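Local coordinates for uncharacterized protein VP1736 (Vibrio parahaemolyticus, PDB 3LXQ) that is of unknown function but belongs to the sulfatase family of the alkaline phosphatase clan, at residues L315-F321 with M380-F386; V134-E138 with S147-V153. One frame throughout, in Å; residues are numbered along the deposited sequence.

Contact 1. Residues L315-F321 with M380-F386; sequences LVPVKHF and MQYDKNF
M380 and F321 meet because M380 turns its CG in between its own backbone N and carbonyl carbon (chi1 55°), while F321 throws its ring away from its carbonyl carbon (chi1 -70°). M380 CB then sits over one face of the ring, toward its rim, 3.6 Å from the F321 ring centroid in a CH-pi contact, and SE, the selenium of this selenomethionine, approaches obliquely in a Met-aromatic contact. A long, flexible, polarisable side chain suits this place, since it bends to touch V316 CG1 with its CG at 3.5 Å and V318 CG2 with its CE. At the ring edge, F321 CE2 lies 3.2 Å from Q381 O and F321 CZ 3.6 Å from Y382 CB. The Y382 ring carries P317 on one face, with P317 CD 4.0 Å from the ring centroid, a rigid proline well matched to a flat aromatic surface.

Residues 382-385 form a type II' turn joining strands 377-382 and 385-390, a beta hairpin that the loop 315-321 packs against. From the turn, N385 ND2 donates to L315 O at 3.0 Å, almost straight at 175°, arriving from above the carbonyl plane. Between the two segments the hold is thus mainly apolar and CH-pi, with this one hydrogen bond at the turn end; Y382 OH, hydrogen-bonded to V310 O and A313 N, adds polar ties to the preceding part of the loop between strands 298-304 and 322-328.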
ATOM      1  N   LEU A 315      -9.694  18.660  -8.597  1.00 48.97           N
ATOM      2  CA  LEU A 315      -8.333  18.682  -8.054  1.00 46.72           C
ATOM      3  C   LEU A 315      -7.945  17.326  -7.446  1.00 43.52           C
ATOM      4  O   LEU A 315      -7.946  16.317  -8.161  1.00 42.17           O
ATOM      5  CB  LEU A 315      -8.140  19.871  -7.093  1.00 48.24           C
ATOM      6  CG  LEU A 315      -8.188  21.260  -7.765  1.00 50.92           C
ATOM      7  CD1 LEU A 315      -8.323  22.373  -6.733  1.00 52.55           C
ATOM      8  CD2 LEU A 315      -6.989  21.494  -8.691  1.00 50.55           C
ATOM      9  N   VAL A 316      -7.608  17.295  -6.157  1.00 42.02           N
ATOM     10  CA  VAL A 316      -7.357  16.017  -5.484  1.00 39.07           C
ATOM     11  C   VAL A 316      -8.290  15.815  -4.287  1.00 39.15           C
ATOM     12  O   VAL A 316      -8.168  16.510  -3.280  1.00 39.91           O
ATOM     13  CB  VAL A 316      -5.874  15.834  -5.084  1.00 37.98           C
ATOM     14  CG1 VAL A 316      -5.671  14.486  -4.376  1.00 34.78           C
ATOM     15  CG2 VAL A 316      -4.987  15.904  -6.312  1.00 39.12           C
ATOM     16  N   PRO A 317      -9.232  14.860  -4.402  1.00 38.91           N
ATOM     17  CA  PRO A 317     -10.180  14.571  -3.319  1.00 39.61           C
ATOM     18  C   PRO A 317      -9.544  13.742  -2.193  1.00 37.60           C
ATOM     19  O   PRO A 317      -9.678  12.522  -2.145  1.00 36.45           O
ATOM     20  CB  PRO A 317     -11.301  13.807  -4.028  1.00 39.96           C
ATOM     21  CG  PRO A 317     -10.615  13.127  -5.182  1.00 38.79           C
ATOM     22  CD  PRO A 317      -9.503  14.057  -5.612  1.00 38.64           C
ATOM     23  N   VAL A 318      -8.871  14.441  -1.286  1.00 38.35           N
ATOM     24  CA  VAL A 318      -8.042  13.851  -0.224  1.00 36.37           C
ATOM     25  C   VAL A 318      -8.710  12.708   0.538  1.00 35.95           C
ATOM     26  O   VAL A 318      -8.095  11.644   0.737  1.00 34.28           O
ATOM     27  CB  VAL A 318      -7.561  14.960   0.765  1.00 38.16           C
ATOM     28  CG1 VAL A 318      -6.801  14.378   1.957  1.00 36.10           C
ATOM     29  CG2 VAL A 318      -6.705  15.998   0.032  1.00 38.62           C
ATOM     30  N   LYS A 319      -9.966  12.935   0.935  1.00 38.09           N
ATOM     31  CA  LYS A 319     -10.770  11.984   1.703  1.00 38.24           C
ATOM     32  C   LYS A 319     -10.799  10.627   1.017  1.00 36.22           C
ATOM     33  O   LYS A 319     -10.824   9.587   1.678  1.00 36.34           O
ATOM     34  CB  LYS A 319     -12.206  12.521   1.880  1.00 41.33           C
ATOM     35  N   HIS A 320     -10.770  10.646  -0.314  1.00 35.26           N
ATOM     36  CA  HIS A 320     -10.852   9.422  -1.103  1.00 33.20           C
ATOM     37  C   HIS A 320      -9.516   8.749  -1.400  1.00 29.97           C
ATOM     38  O   HIS A 320      -9.445   7.845  -2.220  1.00 28.90           O
ATOM     39  CB  HIS A 320     -11.644   9.663  -2.371  1.00 34.75           C
ATOM     40  CG  HIS A 320     -13.087   9.940  -2.114  1.00 38.79           C
ATOM     41  ND1 HIS A 320     -13.996   8.937  -1.862  1.00 41.81           N
ATOM     42  CD2 HIS A 320     -13.776  11.105  -2.038  1.00 41.81           C
ATOM     43  CE1 HIS A 320     -15.190   9.471  -1.659  1.00 44.37           C
ATOM     44  NE2 HIS A 320     -15.084  10.784  -1.768  1.00 44.47           N
ATOM     45  N   PHE A 321      -8.466   9.192  -0.720  1.00 28.83           N
ATOM     46  CA  PHE A 321      -7.201   8.456  -0.685  1.00 26.23           C
ATOM     47  C   PHE A 321      -6.983   7.902   0.717  1.00 25.94           C
ATOM     48  O   PHE A 321      -6.031   7.138   0.972  1.00 24.85           O
ATOM     49  CB  PHE A 321      -6.049   9.365  -1.124  1.00 25.85           C
ATOM     50  CG  PHE A 321      -6.083   9.717  -2.589  1.00 25.95           C
ATOM     51  CD1 PHE A 321      -6.905  10.742  -3.060  1.00 29.14           C
ATOM     52  CD2 PHE A 321      -5.305   9.017  -3.495  1.00 24.68           C
ATOM     53  CE1 PHE A 321      -6.958  11.059  -4.414  1.00 28.58           C
ATOM     54  CE2 PHE A 321      -5.342   9.329  -4.847  1.00 27.71           C
ATOM     55  CZ  PHE A 321      -6.165  10.359  -5.307  1.00 29.26           C
HETATM   56  N   MSE A 380      -0.553  12.074  -3.242  1.00 28.71           N
HETATM   57  CA  MSE A 380      -1.650  11.373  -3.894  1.00 30.23           C
HETATM   58  C   MSE A 380      -1.924  11.827  -5.327  1.00 30.71           C
HETATM   59  O   MSE A 380      -1.874  13.023  -5.651  1.00 31.31           O
HETATM   60  CB  MSE A 380      -2.898  11.279  -2.998  1.00 31.39           C
HETATM   61  CG  MSE A 380      -3.430  12.567  -2.479  1.00 36.04           C
HETATM   62 SE   MSE A 380      -4.122  12.479  -0.636  1.00 42.10          SE
HETATM   63  CE  MSE A 380      -3.091  14.020  -0.051  1.00 40.04           C
ATOM     64  N   GLN A 381      -2.136  10.836  -6.191  1.00 30.36           N
ATOM     65  CA  GLN A 381      -2.356  11.066  -7.610  1.00 31.02           C
ATOM     66  C   GLN A 381      -3.776  10.706  -7.949  1.00 31.64           C
ATOM     67  O   GLN A 381      -4.177   9.551  -7.796  1.00 31.23           O
ATOM     68  CB  GLN A 381      -1.415  10.204  -8.447  1.00 30.98           C
ATOM     69  CG  GLN A 381      -1.402  10.545  -9.926  1.00 32.22           C
ATOM     70  CD  GLN A 381      -0.415  11.658 -10.264  1.00 33.74           C
ATOM     71  OE1 GLN A 381       0.703  11.683  -9.747  1.00 32.31           O
ATOM     72  NE2 GLN A 381      -0.820  12.574 -11.153  1.00 33.72           N
ATOM     73  N   TYR A 382      -4.531  11.703  -8.408  1.00 32.76           N
ATOM     74  CA  TYR A 382      -5.879  11.505  -8.891  1.00 34.14           C
ATOM     75  C   TYR A 382      -5.881  11.744 -10.403  1.00 35.67           C
ATOM     76  O   TYR A 382      -6.006  12.887 -10.863  1.00 36.05           O
ATOM     77  CB  TYR A 382      -6.870  12.438  -8.170  1.00 34.86           C
ATOM     78  CG  TYR A 382      -8.304  12.256  -8.616  1.00 36.96           C
ATOM     79  CD1 TYR A 382      -9.032  11.125  -8.227  1.00 37.69           C
ATOM     80  CD2 TYR A 382      -8.939  13.205  -9.425  1.00 37.67           C
ATOM     81  CE1 TYR A 382     -10.336  10.936  -8.630  1.00 40.06           C
ATOM     82  CE2 TYR A 382     -10.252  13.025  -9.838  1.00 40.51           C
ATOM     83  CZ  TYR A 382     -10.943  11.886  -9.434  1.00 41.18           C
ATOM     84  OH  TYR A 382     -12.237  11.675  -9.814  1.00 42.78           O
ATOM     85  N   ASP A 383      -5.726  10.659 -11.167  1.00 36.12           N
ATOM     86  CA  ASP A 383      -5.563  10.748 -12.634  1.00 38.12           C
ATOM     87  C   ASP A 383      -4.354  11.629 -13.013  1.00 37.39           C
ATOM     88  O   ASP A 383      -3.209  11.263 -12.752  1.00 36.40           O
ATOM     89  CB  ASP A 383      -6.868  11.237 -13.306  1.00 39.32           C
ATOM     90  CG  ASP A 383      -8.027  10.259 -13.117  1.00 41.93           C
ATOM     91  OD1 ASP A 383      -7.768   9.040 -12.999  1.00 41.71           O
ATOM     92  OD2 ASP A 383      -9.201  10.706 -13.100  1.00 46.27           O
ATOM     93  N   LYS A 384      -4.625  12.794 -13.597  1.00 38.02           N
ATOM     94  CA  LYS A 384      -3.581  13.715 -14.032  1.00 38.17           C
ATOM     95  C   LYS A 384      -3.154  14.705 -12.934  1.00 37.35           C
ATOM     96  O   LYS A 384      -2.200  15.469 -13.116  1.00 37.84           O
ATOM     97  CB  LYS A 384      -4.041  14.474 -15.292  1.00 40.21           C
ATOM     98  N   ASN A 385      -3.863  14.704 -11.806  1.00 36.22           N
ATOM     99  CA  ASN A 385      -3.552  15.627 -10.715  1.00 35.51           C
ATOM    100  C   ASN A 385      -2.710  14.993  -9.611  1.00 33.56           C
ATOM    101  O   ASN A 385      -2.959  13.865  -9.216  1.00 33.06           O
ATOM    102  CB  ASN A 385      -4.832  16.204 -10.131  1.00 36.04           C
ATOM    103  CG  ASN A 385      -5.636  16.985 -11.158  1.00 37.75           C
ATOM    104  OD1 ASN A 385      -5.121  17.378 -12.203  1.00 38.88           O
ATOM    105  ND2 ASN A 385      -6.903  17.209 -10.861  1.00 37.21           N
ATOM    106  N   PHE A 386      -1.711  15.733  -9.133  1.00 33.01           N
ATOM    107  CA  PHE A 386      -0.843  15.281  -8.047  1.00 30.93           C
ATOM    108  C   PHE A 386      -1.011  16.192  -6.850  1.00 31.01           C
ATOM    109  O   PHE A 386      -0.951  17.431  -6.974  1.00 31.91           O
ATOM    110  CB  PHE A 386       0.629  15.265  -8.479  1.00 30.46           C
ATOM    111  CG  PHE A 386       1.597  14.885  -7.366  1.00 29.98           C
ATOM    112  CD1 PHE A 386       2.170  15.870  -6.540  1.00 28.50           C
ATOM    113  CD2 PHE A 386       1.960  13.553  -7.163  1.00 27.32           C
ATOM    114  CE1 PHE A 386       3.089  15.505  -5.517  1.00 28.51           C
ATOM    115  CE2 PHE A 386       2.861  13.191  -6.153  1.00 25.82           C
ATOM    116  CZ  PHE A 386       3.423  14.162  -5.330  1.00 25.73           C
TER

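Contact 2. Residues V134-E138 with S147-V153; sequences VRGIE and SPSRAVV
R135 reaches from helix 133-141 to the loop that folds back on it within the alkaline phosphatase-like fold, where S147 OG accepts from S149 N in an ST turn that shapes the chain facing the guanidinium. NH2 donates to S149 O at 3.0 Å, whereas the bonds from NH1 to S149 O and S147 O are weak. Arginine suits this place because one planar group can serve two carbonyls, S149 O well and S147 O weakly, while its NE forms a salt bridge to E138 OE1 at 2.7 Å, in the guanidinium plane and on the syn lone pair. E138, nearly one helical turn on, thereby positions the arginine.

The tight part combines this buried polar cluster with apolar packing. A151, small enough to come close to the helix, sets its CB 3.6 Å from V134 O and 3.8 Å from V134 CG2. V153 packs beside it with beta-branched bulk, its CG1 3.7 Å from V134 CG1, and I137 touches it more distantly. By contrast, exposed R150 marks the solvent side: its side chain starts away from the helix, and its NH2 bonds to K154 O. Beside the packed A151, V152 N donates to E138 OE2 at 3.1 Å (164°), meeting that oxygen from above the carboxylate plane.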
ATOM      1  N   VAL A 134      -3.549  -1.614  -9.237  1.00 28.09           N
ATOM      2  CA  VAL A 134      -2.131  -1.802  -9.552  1.00 28.28           C
ATOM      3  C   VAL A 134      -1.235  -0.771  -8.862  1.00 26.84           C
ATOM      4  O   VAL A 134      -0.096  -1.086  -8.549  1.00 25.88           O
ATOM      5  CB  VAL A 134      -1.778  -1.885 -11.077  1.00 29.88           C
ATOM      6  CG1 VAL A 134      -2.225  -3.218 -11.670  1.00 32.93           C
ATOM      7  CG2 VAL A 134      -2.322  -0.713 -11.864  1.00 30.37           C
ATOM      8  N   ARG A 135      -1.751   0.437  -8.609  1.00 25.60           N
ATOM      9  CA  ARG A 135      -0.948   1.452  -7.896  1.00 24.49           C
ATOM     10  C   ARG A 135      -0.814   1.113  -6.410  1.00 23.86           C
ATOM     11  O   ARG A 135       0.239   1.367  -5.797  1.00 23.61           O
ATOM     12  CB  ARG A 135      -1.472   2.877  -8.132  1.00 24.63           C
ATOM     13  CG  ARG A 135      -0.635   3.964  -7.437  1.00 24.27           C
ATOM     14  CD  ARG A 135      -0.506   5.207  -8.295  1.00 23.78           C
ATOM     15  NE  ARG A 135       0.543   5.116  -9.331  1.00 23.14           N
ATOM     16  CZ  ARG A 135       0.506   5.829 -10.457  1.00 23.78           C
ATOM     17  NH1 ARG A 135      -0.532   6.621 -10.688  1.00 23.31           N
ATOM     18  NH2 ARG A 135       1.478   5.764 -11.356  1.00 22.65           N
ATOM     19  N   GLY A 136      -1.849   0.507  -5.834  1.00 24.25           N
ATOM     20  CA  GLY A 136      -1.729  -0.020  -4.460  1.00 23.81           C
ATOM     21  C   GLY A 136      -0.756  -1.177  -4.345  1.00 24.77           C
ATOM     22  O   GLY A 136      -0.036  -1.309  -3.338  1.00 24.98           O
ATOM     23  N   ILE A 137      -0.727  -2.030  -5.366  1.00 25.14           N
ATOM     24  CA  ILE A 137       0.289  -3.105  -5.450  1.00 25.54           C
ATOM     25  C   ILE A 137       1.680  -2.490  -5.631  1.00 25.24           C
ATOM     26  O   ILE A 137       2.641  -2.902  -4.973  1.00 26.55           O
ATOM     27  CB  ILE A 137      -0.040  -4.100  -6.597  1.00 26.66           C
ATOM     28  CG1 ILE A 137      -1.397  -4.768  -6.335  1.00 26.20           C
ATOM     29  CG2 ILE A 137       1.087  -5.147  -6.764  1.00 28.60           C
ATOM     30  CD1 ILE A 137      -2.018  -5.455  -7.548  1.00 31.00           C
ATOM     31  N   GLU A 138       1.791  -1.515  -6.532  1.00 24.91           N
ATOM     32  CA  GLU A 138       3.030  -0.736  -6.707  1.00 25.33           C
ATOM     33  C   GLU A 138       3.576  -0.229  -5.371  1.00 24.91           C
ATOM     34  O   GLU A 138       4.744  -0.463  -5.032  1.00 25.38           O
ATOM     35  CB  GLU A 138       2.745   0.440  -7.633  1.00 25.42           C
ATOM     36  CG  GLU A 138       3.788   1.545  -7.693  1.00 25.47           C
ATOM     37  CD  GLU A 138       3.389   2.603  -8.718  1.00 25.56           C
ATOM     38  OE1 GLU A 138       2.420   3.340  -8.441  1.00 28.50           O
ATOM     39  OE2 GLU A 138       4.012   2.676  -9.809  1.00 26.02           O
ATOM     40  N   SER A 147       2.900   8.582 -10.665  1.00 29.18           N
ATOM     41  CA  SER A 147       3.094   9.472 -11.804  1.00 30.56           C
ATOM     42  C   SER A 147       1.734   9.676 -12.438  1.00 31.40           C
ATOM     43  O   SER A 147       0.763   9.052 -11.997  1.00 30.59           O
ATOM     44  CB  SER A 147       4.107   8.880 -12.810  1.00 31.88           C
ATOM     45  OG  SER A 147       3.579   7.773 -13.527  1.00 32.80           O
ATOM     46  N   PRO A 148       1.639  10.562 -13.453  1.00 33.39           N
ATOM     47  CA  PRO A 148       0.410  10.681 -14.253  1.00 34.69           C
ATOM     48  C   PRO A 148       0.197   9.463 -15.134  1.00 35.20           C
ATOM     49  O   PRO A 148      -0.859   9.331 -15.743  1.00 36.49           O
ATOM     50  CB  PRO A 148       0.682  11.901 -15.141  1.00 37.36           C
ATOM     51  CG  PRO A 148       1.731  12.640 -14.452  1.00 36.95           C
ATOM     52  CD  PRO A 148       2.591  11.629 -13.782  1.00 34.73           C
ATOM     53  N   SER A 149       1.207   8.598 -15.216  1.00 34.68           N
ATOM     54  CA  SER A 149       1.117   7.375 -15.995  1.00 35.50           C
ATOM     55  C   SER A 149       0.546   6.261 -15.146  1.00 33.86           C
ATOM     56  O   SER A 149       0.249   6.447 -13.952  1.00 32.41           O
ATOM     57  CB  SER A 149       2.500   6.951 -16.507  1.00 36.50           C
ATOM     58  OG  SER A 149       2.956   7.837 -17.504  1.00 38.55           O
ATOM     59  N   ARG A 150       0.417   5.089 -15.760  1.00 34.62           N
ATOM     60  CA  ARG A 150      -0.044   3.900 -15.057  1.00 33.71           C
ATOM     61  C   ARG A 150       1.042   3.442 -14.089  1.00 31.49           C
ATOM     62  O   ARG A 150       2.226   3.686 -14.308  1.00 31.03           O
ATOM     63  CB  ARG A 150      -0.393   2.794 -16.054  1.00 35.91           C
ATOM     64  CG  ARG A 150      -1.359   3.239 -17.155  1.00 40.40           C
ATOM     65  CD  ARG A 150      -1.702   2.134 -18.162  1.00 47.16           C
ATOM     66  NE  ARG A 150      -0.535   1.422 -18.696  1.00 51.73           N
ATOM     67  CZ  ARG A 150       0.188   1.803 -19.754  1.00 55.39           C
ATOM     68  NH1 ARG A 150      -0.106   2.922 -20.405  1.00 57.81           N
ATOM     69  NH2 ARG A 150       1.223   1.060 -20.156  1.00 56.03           N
ATOM     70  N   ALA A 151       0.633   2.793 -13.001  1.00 29.94           N
ATOM     71  CA  ALA A 151       1.593   2.099 -12.130  1.00 28.44           C
ATOM     72  C   ALA A 151       2.536   1.177 -12.925  1.00 29.67           C
ATOM     73  O   ALA A 151       2.167   0.654 -13.984  1.00 30.72           O
ATOM     74  CB  ALA A 151       0.845   1.307 -11.090  1.00 27.58           C
ATOM     75  N   VAL A 152       3.737   0.962 -12.387  1.00 29.56           N
ATOM     76  CA  VAL A 152       4.778   0.164 -13.036  1.00 30.79           C
ATOM     77  C   VAL A 152       4.409  -1.311 -13.206  1.00 32.03           C
ATOM     78  O   VAL A 152       5.107  -2.045 -13.906  1.00 33.57           O
ATOM     79  CB  VAL A 152       6.157   0.249 -12.301  1.00 30.62           C
ATOM     80  CG1 VAL A 152       6.576   1.690 -12.057  1.00 27.91           C
ATOM     81  CG2 VAL A 152       6.152  -0.574 -11.019  1.00 29.63           C
ATOM     82  N   VAL A 153       3.321  -1.747 -12.575  1.00 31.40           N
ATOM     83  CA  VAL A 153       2.821  -3.117 -12.796  1.00 32.47           C
ATOM     84  C   VAL A 153       2.474  -3.295 -14.275  1.00 34.89           C
ATOM     85  O   VAL A 153       2.575  -4.404 -14.821  1.00 36.68           O
ATOM     86  CB  VAL A 153       1.581  -3.437 -11.929  1.00 31.79           C
ATOM     87  CG1 VAL A 153       1.091  -4.874 -12.174  1.00 33.33           C
ATOM     88  CG2 VAL A 153       1.877  -3.197 -10.447  1.00 29.19           C
TER

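From the N terminus, contact 2 comes first: helix 133-141 and the chain after it fold back on each other, closing a short loop with eight residues between the segments. Contact 1 opens much later and closes a longer loop of 58 intervening residues, which includes helix 346-353. The two are in series, neither nested nor crossed, with centres about 14 Å apart. They nevertheless touch through Q381, whose CD lies 3.3 Å from S147 O. Contact 2 ties helix 133-141 to the loop leading to helix 165-171, while contact 1 joins the five-stranded antiparallel sheet, through its hairpin 377-390, to the loop leading into strand 322-328 of the nine-stranded mixed sheet.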